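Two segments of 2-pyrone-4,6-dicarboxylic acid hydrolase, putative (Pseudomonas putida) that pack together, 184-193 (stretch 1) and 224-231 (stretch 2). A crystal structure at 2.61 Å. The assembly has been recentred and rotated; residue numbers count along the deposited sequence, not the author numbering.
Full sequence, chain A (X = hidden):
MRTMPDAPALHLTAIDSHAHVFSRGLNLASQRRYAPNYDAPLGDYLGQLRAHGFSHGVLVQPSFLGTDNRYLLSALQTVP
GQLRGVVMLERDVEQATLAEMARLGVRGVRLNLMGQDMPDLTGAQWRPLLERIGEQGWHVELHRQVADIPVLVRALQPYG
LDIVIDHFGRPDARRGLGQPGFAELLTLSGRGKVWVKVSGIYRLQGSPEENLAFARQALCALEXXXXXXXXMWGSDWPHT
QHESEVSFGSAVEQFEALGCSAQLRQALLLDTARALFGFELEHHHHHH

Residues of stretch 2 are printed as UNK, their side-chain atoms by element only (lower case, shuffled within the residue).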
ATOM      1  N   GLU A 184     -16.454   9.481  -7.940  1.00 38.15           N
ATOM      2  CA  GLU A 184     -16.055   8.828  -9.190  1.00 39.07           C
ATOM      3  C   GLU A 184     -15.472   7.454  -8.895  1.00 38.10           C
ATOM      4  O   GLU A 184     -15.551   6.551  -9.712  1.00 37.63           O
ATOM      5  CB  GLU A 184     -15.005   9.674  -9.923  1.00 40.53           C
ATOM      6  CG  GLU A 184     -15.431  11.088 -10.273  1.00 43.60           C
ATOM      7  CD  GLU A 184     -14.283  11.935 -10.823  1.00 46.41           C
ATOM      8  OE1 GLU A 184     -13.368  12.286 -10.043  1.00 47.03           O
ATOM      9  OE2 GLU A 184     -14.287  12.243 -12.038  1.00 48.35           O
ATOM     10  N   LEU A 185     -14.887   7.309  -7.712  1.00 38.81           N
ATOM     11  CA  LEU A 185     -14.284   6.053  -7.297  1.00 39.48           C
ATOM     12  C   LEU A 185     -15.346   4.951  -7.109  1.00 40.13           C
ATOM     13  O   LEU A 185     -15.136   3.809  -7.525  1.00 41.06           O
ATOM     14  CB  LEU A 185     -13.486   6.284  -6.006  1.00 39.38           C
ATOM     15  CG  LEU A 185     -12.480   5.253  -5.501  1.00 40.19           C
ATOM     16  CD1 LEU A 185     -13.217   4.076  -4.893  1.00 41.53           C
ATOM     17  CD2 LEU A 185     -11.578   4.804  -6.637  1.00 40.83           C
ATOM     18  N   LEU A 186     -16.488   5.296  -6.509  1.00 39.42           N
ATOM     19  CA  LEU A 186     -17.562   4.328  -6.276  1.00 38.82           C
ATOM     20  C   LEU A 186     -18.350   4.061  -7.538  1.00 39.31           C
ATOM     21  O   LEU A 186     -19.338   3.333  -7.515  1.00 38.62           O
ATOM     22  CB  LEU A 186     -18.535   4.840  -5.218  1.00 36.77           C
ATOM     23  CG  LEU A 186     -17.953   5.323  -3.905  1.00 35.67           C
ATOM     24  CD1 LEU A 186     -19.074   5.826  -3.038  1.00 35.48           C
ATOM     25  CD2 LEU A 186     -17.195   4.201  -3.240  1.00 35.45           C
ATOM     26  N   THR A 187     -17.915   4.660  -8.636  1.00 40.97           N
ATOM     27  CA  THR A 187     -18.605   4.506  -9.905  1.00 42.91           C
ATOM     28  C   THR A 187     -17.588   4.246 -10.998  1.00 43.56           C
ATOM     29  O   THR A 187     -17.943   4.098 -12.164  1.00 43.94           O
ATOM     30  CB  THR A 187     -19.394   5.792 -10.263  1.00 43.93           C
ATOM     31  OG1 THR A 187     -20.093   6.265  -9.106  1.00 45.73           O
ATOM     32  CG2 THR A 187     -20.412   5.514 -11.359  1.00 45.59           C
ATOM     33  N   LEU A 188     -16.318   4.184 -10.618  1.00 44.69           N
ATOM     34  CA  LEU A 188     -15.246   3.966 -11.587  1.00 45.72           C
ATOM     35  C   LEU A 188     -15.468   2.736 -12.460  1.00 46.04           C
ATOM     36  O   LEU A 188     -16.215   1.828 -12.099  1.00 45.82           O
ATOM     37  CB  LEU A 188     -13.899   3.841 -10.873  1.00 45.79           C
ATOM     38  CG  LEU A 188     -12.647   3.835 -11.754  1.00 46.13           C
ATOM     39  CD1 LEU A 188     -12.550   5.143 -12.542  1.00 46.20           C
ATOM     40  CD2 LEU A 188     -11.420   3.657 -10.869  1.00 46.22           C
ATOM     41  N   SER A 189     -14.815   2.726 -13.617  1.00 46.69           N
ATOM     42  CA  SER A 189     -14.910   1.621 -14.560  1.00 46.52           C
ATOM     43  C   SER A 189     -13.666   0.746 -14.441  1.00 46.23           C
ATOM     44  O   SER A 189     -12.777   0.794 -15.292  1.00 46.97           O
ATOM     45  CB  SER A 189     -15.042   2.154 -15.990  1.00 47.12           C
ATOM     46  OG  SER A 189     -14.014   3.073 -16.308  1.00 48.02           O
ATOM     47  N   GLY A 190     -13.601  -0.044 -13.373  1.00 45.98           N
ATOM     48  CA  GLY A 190     -12.460  -0.920 -13.159  1.00 44.83           C
ATOM     49  C   GLY A 190     -12.797  -2.363 -13.477  1.00 43.73           C
ATOM     50  O   GLY A 190     -13.594  -2.985 -12.775  1.00 45.03           O
ATOM     51  N   ARG A 191     -12.189  -2.896 -14.531  1.00 41.83           N
ATOM     52  CA  ARG A 191     -12.436  -4.270 -14.947  1.00 39.98           C
ATOM     53  C   ARG A 191     -11.777  -5.258 -13.993  1.00 37.13           C
ATOM     54  O   ARG A 191     -10.971  -6.095 -14.413  1.00 35.93           O
ATOM     55  CB  ARG A 191     -11.897  -4.515 -16.358  1.00 42.14           C
ATOM     56  CG  ARG A 191     -12.245  -3.456 -17.390  1.00 44.24           C
ATOM     57  CD  ARG A 191     -11.980  -3.997 -18.797  1.00 47.90           C
ATOM     58  NE  ARG A 191     -11.469  -2.983 -19.717  1.00 48.84           N
ATOM     59  CZ  ARG A 191     -10.264  -2.424 -19.626  1.00 49.97           C
ATOM     60  NH1 ARG A 191      -9.434  -2.778 -18.650  1.00 49.62           N
ATOM     61  NH2 ARG A 191      -9.890  -1.512 -20.513  1.00 50.15           N
ATOM     62  N   GLY A 192     -12.119  -5.141 -12.713  1.00 34.12           N
ATOM     63  CA  GLY A 192     -11.579  -6.019 -11.692  1.00 30.10           C
ATOM     64  C   GLY A 192     -10.078  -5.924 -11.540  1.00 27.88           C
ATOM     65  O   GLY A 192      -9.471  -6.700 -10.800  1.00 27.37           O
ATOM     66  N   LYS A 193      -9.477  -4.972 -12.245  1.00 25.87           N
ATOM     67  CA  LYS A 193      -8.039  -4.786 -12.191  1.00 23.22           C
ATOM     68  C   LYS A 193      -7.692  -3.670 -11.201  1.00 22.53           C
ATOM     69  O   LYS A 193      -6.542  -3.255 -11.090  1.00 23.83           O
ATOM     70  CB  LYS A 193      -7.505  -4.465 -13.593  1.00 22.15           C
ATOM     71  CG  LYS A 193      -7.690  -5.589 -14.638  1.00 23.47           C
ATOM     72  CD  LYS A 193      -6.446  -6.497 -14.801  1.00 23.44           C
ATOM     73  CE  LYS A 193      -5.229  -5.723 -15.317  1.00 23.47           C
ATOM     74  NZ  LYS A 193      -4.039  -6.579 -15.590  1.00 20.73           N
ATOM     75  N   UNK A 224     -18.918  -2.663  -1.965  1.00 33.50           N
ATOM     76  CA  UNK A 224     -20.150  -2.818  -2.734  1.00 33.70           C
ATOM     77  C   UNK A 224     -19.909  -2.618  -4.233  1.00 33.44           C
ATOM     78  O   UNK A 224     -20.657  -3.142  -5.055  1.00 34.11           O
ATOM     79  c   UNK A 224     -21.205  -1.829  -2.239  1.00 32.77           C
ATOM     80  N   UNK A 225     -18.861  -1.870  -4.575  1.00 33.34           N
ATOM     81  CA  UNK A 225     -18.529  -1.584  -5.963  1.00 32.39           C
ATOM     82  C   UNK A 225     -17.335  -2.382  -6.472  1.00 31.47           C
ATOM     83  O   UNK A 225     -17.252  -2.709  -7.651  1.00 30.02           O
ATOM     84  c   UNK A 225     -18.022   0.300  -7.572  1.00 34.98           C
ATOM     85  c   UNK A 225     -18.244  -0.093  -6.144  1.00 32.94           C
ATOM     86  n   UNK A 225     -17.164   1.312  -7.945  1.00 35.43           N
ATOM     87  n   UNK A 225     -17.968   0.506  -9.761  1.00 34.37           N
ATOM     88  c   UNK A 225     -18.529  -0.201  -8.727  1.00 35.36           C
ATOM     89  c   UNK A 225     -17.148   1.415  -9.260  1.00 35.96           C
ATOM     90  N   UNK A 226     -16.399  -2.689  -5.587  1.00 31.46           N
ATOM     91  CA  UNK A 226     -15.226  -3.448  -5.994  1.00 32.07           C
ATOM     92  C   UNK A 226     -15.274  -4.899  -5.548  1.00 32.19           C
ATOM     93  O   UNK A 226     -14.852  -5.792  -6.289  1.00 33.13           O
ATOM     94  c   UNK A 226     -13.324   0.889  -6.199  1.00 30.89           C
ATOM     95  c   UNK A 226     -13.041  -0.362  -8.232  1.00 30.78           C
ATOM     96  c   UNK A 226     -13.961  -2.779  -5.463  1.00 31.71           C
ATOM     97  c   UNK A 226     -13.344  -1.528  -7.547  1.00 29.79           C
ATOM     98  c   UNK A 226     -13.624  -0.290  -5.529  1.00 30.51           C
ATOM     99  o   UNK A 226     -12.680   1.998  -8.214  1.00 31.41           O
ATOM    100  c   UNK A 226     -13.636  -1.508  -6.191  1.00 30.34           C
ATOM    101  c   UNK A 226     -13.028   0.846  -7.553  1.00 31.76           C
ATOM    102  N   UNK A 227     -15.784  -5.124  -4.337  1.00 30.72           N
ATOM    103  CA  UNK A 227     -15.882  -6.469  -3.801  1.00 29.25           C
ATOM    104  C   UNK A 227     -14.792  -6.769  -2.792  1.00 29.09           C
ATOM    105  O   UNK A 227     -13.738  -6.136  -2.809  1.00 28.26           O
ATOM    106  N   UNK A 228     -15.047  -7.737  -1.916  1.00 29.62           N
ATOM    107  CA  UNK A 228     -14.094  -8.141  -0.882  1.00 29.73           C
ATOM    108  C   UNK A 228     -12.767  -8.631  -1.461  1.00 30.32           C
ATOM    109  O   UNK A 228     -11.707  -8.451  -0.852  1.00 29.71           O
ATOM    110  c   UNK A 228     -14.709  -9.232  -0.019  1.00 29.92           C
ATOM    111  N   UNK A 229     -12.830  -9.260  -2.636  1.00 31.16           N
ATOM    112  CA  UNK A 229     -11.631  -9.778  -3.299  1.00 31.50           C
ATOM    113  C   UNK A 229     -10.764  -8.654  -3.866  1.00 29.19           C
ATOM    114  O   UNK A 229      -9.792  -8.903  -4.579  1.00 29.22           O
ATOM    115  c   UNK A 229     -11.200 -12.628  -6.006  1.00 43.22           C
ATOM    116  o   UNK A 229     -10.546 -12.643  -7.082  1.00 43.08           O
ATOM    117  o   UNK A 229     -12.126 -13.442  -5.757  1.00 45.87           O
ATOM    118  c   UNK A 229     -12.019 -10.757  -4.423  1.00 33.90           C
ATOM    119  c   UNK A 229     -10.832 -11.589  -4.942  1.00 39.99           C
ATOM    120  N   UNK A 230     -11.115  -7.415  -3.539  1.00 26.97           N
ATOM    121  CA  UNK A 230     -10.370  -6.272  -4.031  1.00 24.94           C
ATOM    122  C   UNK A 230      -9.991  -5.295  -2.940  1.00 23.66           C
ATOM    123  O   UNK A 230      -9.375  -4.272  -3.215  1.00 23.57           O
ATOM    124  c   UNK A 230     -11.165  -5.553  -5.115  1.00 25.25           C
ATOM    125  c   UNK A 230      -9.895  -8.395  -8.302  1.00 26.70           C
ATOM    126  c   UNK A 230      -9.900  -6.234  -7.134  1.00 24.89           C
ATOM    127  n   UNK A 230      -9.910  -9.079  -9.432  1.00 26.77           N
ATOM    128  n   UNK A 230      -9.913  -7.070  -8.328  1.00 26.16           N
ATOM    129  n   UNK A 230      -9.850  -9.037  -7.145  1.00 27.32           N
ATOM    130  c   UNK A 230     -11.214  -6.319  -6.413  1.00 24.31           C
ATOM    131  N   UNK A 231     -10.354  -5.614  -1.704  1.00 22.35           N
ATOM    132  CA  UNK A 231     -10.018  -4.766  -0.572  1.00 19.49           C
ATOM    133  C   UNK A 231      -9.101  -5.512   0.398  1.00 20.06           C
ATOM    134  O   UNK A 231      -9.369  -6.658   0.757  1.00 20.38           O
ATOM    135  c   UNK A 231     -11.287  -4.322   0.143  1.00 17.80           C
ATOM    136  c   UNK A 231     -12.638  -3.760  -1.849  1.00 18.58           C
ATOM    137  c   UNK A 231     -13.262  -2.756   0.317  1.00 17.16           C
ATOM    138  c   UNK A 231     -12.099  -3.226  -0.561  1.00 18.10           C
TER

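Position 224 carries a single carbon beyond CA, and that atom stays out of reach of stretch 1. One carbon and nothing more is alanine, Ala224.

At position 225 one carbon leads into a five-membered ring of three carbons and two nitrogens, and the CA-to-CB bond points toward stretch 1. The ring lies against the backbone turn that follows the helix end, amid the carbonyls of Leu185, Leu186 and Leu188. An imidazole makes this His225. His225 ND1 donates a hydrogen bond to Leu185 O at 3.2 Å, near the plane of the ring. Leu186 O is closer to His225 ND1, at 3.0 Å, but sits over one ring face, where the angle is too poor for a hydrogen bond. On the ring edge, Leu188 O approaches His225 CE1 to 3.0 Å.

Position 226 has one carbon followed by a six-carbon ring bearing a single oxygen. The ring edge meets Leu185, and the oxygen comes close to both Leu185 and Leu188. A phenol ring identifies Tyr226. Its CA-to-CB bond points sideways, but the end of the side chain comes nearer to stretch 1; chi1 is in the m well. Leu185 CD1 is 3.4 Å from Tyr226 CE2, and Tyr226 OH lies 3.1 Å from Leu185 O and 3.4 Å from Leu188 CD2.

Position 227 has no side-chain atoms, so it is Gly227. Its phi of 102° marks the departure from the helix, and at these backbone angles a CB would be jammed against the preceding carbonyl oxygen.

A lone side-chain carbon at position 228, far from stretch 1, gives Ala228.

Position 229 has three side-chain carbons, the third carrying two oxygens. This is an extended, exposed carboxylate, Glu229, which makes no contact with stretch 1.

At position 230 three carbons run to a nitrogen and then to a carbon carrying two further nitrogens, a guanidinium that reaches the carbonyl of Gly192. This is Arg230. Arg230 NE and Arg230 NH1 both donate to Gly192 O, at 2.5 and 2.8 Å respectively, with the acceptor near the guanidinium plane. The remaining nitrogen, Arg230 NH2, turns back to bond Glu229 O at 2.6 Å.

Position 231 has four carbons forked at the second, hence Leu231; it is buried but does not touch stretch 1.

The contact therefore rests on three side chains of stretch 2 reading mainly the backbone of stretch 1. His225 and Arg230 supply N-H donors to the carbonyl of Leu185 at the helix end and that of Gly192 in the loop, while Tyr226 packs its ring edge against Leu185 and places its hydroxyl close to both Leu185 and Leu188. Together the two stretches bury 364 Å².

Stretch 2 224-231: AHYGAERL
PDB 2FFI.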